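Tryptophanyl-tRNA synthetase (Thermus thermophilus, PDB 2EL7) probably catalyses the ATP-dependent attachment of tryptophan to its cognate tRNA, working as a homodimeric class I aminoacyl-tRNA synthetase. Local coordinates at residues V187-D191 against G201-G205. Residues are numbered along the deposited sequence; the frame is centred on the assembly and turned at random.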
ATOM      1  N   VAL A 187      19.776 -13.311 -26.846  1.00 51.25           N
ATOM      2  CA  VAL A 187      19.595 -14.720 -27.182  1.00 42.89           C
ATOM      3  C   VAL A 187      18.318 -15.127 -27.918  1.00 42.97           C
ATOM      4  O   VAL A 187      17.209 -14.961 -27.414  1.00 39.83           O
ATOM      5  CB  VAL A 187      19.716 -15.575 -25.910  1.00 40.03           C
ATOM      6  CG1 VAL A 187      19.743 -17.044 -26.272  1.00 40.02           C
ATOM      7  CG2 VAL A 187      20.978 -15.166 -25.135  1.00 35.31           C
ATOM      8  N   PRO A 188      18.469 -15.679 -29.132  1.00 36.98           N
ATOM      9  CA  PRO A 188      17.361 -16.133 -29.981  1.00 32.86           C
ATOM     10  C   PRO A 188      16.685 -17.433 -29.523  1.00 41.47           C
ATOM     11  O   PRO A 188      17.341 -18.335 -29.004  1.00 37.90           O
ATOM     12  CB  PRO A 188      18.021 -16.278 -31.349  1.00 43.93           C
ATOM     13  CG  PRO A 188      19.434 -16.613 -31.008  1.00 44.84           C
ATOM     14  CD  PRO A 188      19.730 -15.659 -29.886  1.00 28.20           C
ATOM     15  N   GLY A 189      15.372 -17.518 -29.732  1.00 35.95           N
ATOM     16  CA  GLY A 189      14.616 -18.691 -29.332  1.00 44.74           C
ATOM     17  C   GLY A 189      14.850 -19.912 -30.200  1.00 45.58           C
ATOM     18  O   GLY A 189      15.391 -19.797 -31.293  1.00 48.28           O
ATOM     19  N   ILE A 190      14.431 -21.081 -29.726  1.00 43.95           N
ATOM     20  CA  ILE A 190      14.640 -22.326 -30.471  1.00 48.51           C
ATOM     21  C   ILE A 190      13.944 -22.416 -31.838  1.00 53.01           C
ATOM     22  O   ILE A 190      14.367 -23.175 -32.707  1.00 58.99           O
ATOM     23  CB  ILE A 190      14.243 -23.556 -29.621  1.00 40.10           C
ATOM     24  CG1 ILE A 190      12.732 -23.584 -29.391  1.00 40.04           C
ATOM     25  CG2 ILE A 190      14.986 -23.522 -28.291  1.00 27.57           C
ATOM     26  CD1 ILE A 190      12.280 -24.749 -28.504  1.00 38.16           C
ATOM     27  N   ASP A 191      12.876 -21.648 -32.025  1.00 61.57           N
ATOM     28  CA  ASP A 191      12.161 -21.630 -33.296  1.00 57.38           C
ATOM     29  C   ASP A 191      12.915 -20.670 -34.198  1.00 58.47           C
ATOM     30  O   ASP A 191      12.567 -20.471 -35.361  1.00 51.30           O
ATOM     31  CB  ASP A 191      10.733 -21.136 -33.096  1.00 63.97           C
ATOM     32  CG  ASP A 191       9.823 -22.199 -32.517  1.00 74.63           C
ATOM     33  OD1 ASP A 191       8.677 -21.843 -32.157  1.00 81.70           O
ATOM     34  OD2 ASP A 191      10.240 -23.383 -32.430  1.00 68.25           O
ATOM     35  N   GLY A 201       7.691 -19.750 -24.875  1.00 63.73           N
ATOM     36  CA  GLY A 201       8.007 -21.168 -24.784  1.00 61.89           C
ATOM     37  C   GLY A 201       9.136 -21.638 -25.702  1.00 52.97           C
ATOM     38  O   GLY A 201       9.292 -22.835 -25.919  1.00 50.22           O
ATOM     39  N   ASN A 202       9.919 -20.699 -26.229  1.00 43.64           N
ATOM     40  CA  ASN A 202      11.038 -20.992 -27.132  1.00 49.01           C
ATOM     41  C   ASN A 202      12.380 -21.005 -26.357  1.00 50.73           C
ATOM     42  O   ASN A 202      13.361 -20.377 -26.768  1.00 36.11           O
ATOM     43  CB  ASN A 202      11.079 -19.905 -28.205  1.00 47.07           C
ATOM     44  CG  ASN A 202      11.356 -18.520 -27.619  1.00 53.75           C
ATOM     45  OD1 ASN A 202      11.271 -18.325 -26.408  1.00 59.67           O
ATOM     46  ND2 ASN A 202      11.686 -17.558 -28.477  1.00 55.71           N
ATOM     47  N   THR A 203      12.436 -21.755 -25.259  1.00 46.03           N
ATOM     48  CA  THR A 203      13.631 -21.740 -24.432  1.00 40.55           C
ATOM     49  C   THR A 203      14.379 -23.029 -24.198  1.00 35.73           C
ATOM     50  O   THR A 203      13.925 -24.114 -24.531  1.00 39.20           O
ATOM     51  CB  THR A 203      13.297 -21.200 -23.022  1.00 46.06           C
ATOM     52  OG1 THR A 203      12.532 -22.186 -22.315  1.00 31.60           O
ATOM     53  CG2 THR A 203      12.499 -19.897 -23.106  1.00 32.28           C
ATOM     54  N   ILE A 204      15.549 -22.860 -23.599  1.00 32.38           N
ATOM     55  CA  ILE A 204      16.419 -23.943 -23.198  1.00 31.25           C
ATOM     56  C   ILE A 204      16.700 -23.596 -21.737  1.00 36.22           C
ATOM     57  O   ILE A 204      17.429 -22.640 -21.445  1.00 39.19           O
ATOM     58  CB  ILE A 204      17.736 -23.950 -23.996  1.00 31.36           C
ATOM     59  CG1 ILE A 204      17.451 -24.292 -25.460  1.00 28.66           C
ATOM     60  CG2 ILE A 204      18.686 -25.004 -23.420  1.00 33.09           C
ATOM     61  CD1 ILE A 204      18.694 -24.424 -26.339  1.00 18.86           C
ATOM     62  N   GLY A 205      16.091 -24.350 -20.824  1.00 32.12           N
ATOM     63  CA  GLY A 205      16.264 -24.086 -19.406  1.00 24.38           C
ATOM     64  C   GLY A 205      17.585 -24.581 -18.853  1.00 36.65           C
ATOM     65  O   GLY A 205      18.149 -25.560 -19.350  1.00 40.17           O
TER
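Ile190 and Asn202 join the two ends of the loop 187-205. The amide N of Ile190 donates a hydrogen bond to O of Asn202, 3.2 Å long and fairly straight at 156°, though the N-H arrives from above the carbonyl plane. Just before it, Gly189 lies against the Asn202 carboxamide, its CA 3.3 Å from ND2. Having no CB at Gly189 is what lets the amide come this close. With CG between its own N and carbonyl carbon (chi1 63°), Asn202 brings its carboxamide up to CA of Gly189. Both ends of the buried amide are used within the intervening loop: OD1 accepts from the backbone N of Ser197, and ND2 donates to the carbonyl O of Lys195.

Ile190 supplies the apolar half. Its CG1 rests 3.8 Å from CA of Asn202, while CG2, also close to O of Asn202, reaches CG1 of Ile204, again at 3.8 Å, the two side chains meeting at a slant. Ile204 also touches Ile213 and Ile217 of helix 210-218 and Tyr243 of helix 239-247. Trimming Ile190 to an alanine would probably leave CG1 of Ile204 without its apolar partner from this side of the loop and open a gap beside the Asn202 backbone. Packing thins out toward Gly201 and Asp191: CD1 of Ile190 comes no nearer than 4.4 Å to O of Gly201, and both flanking residues are exposed to solvent.

The nine residues bridged by this contact include Lys195-Ser199, the KMSKS signature of class I synthetases, predicted to bind ATP along with Val187, whose backbone is hydrogen-bonded to Met196. With Asn202 tied to both Lys195 and Ser197, the pairing closes the base of the KMSKS loop.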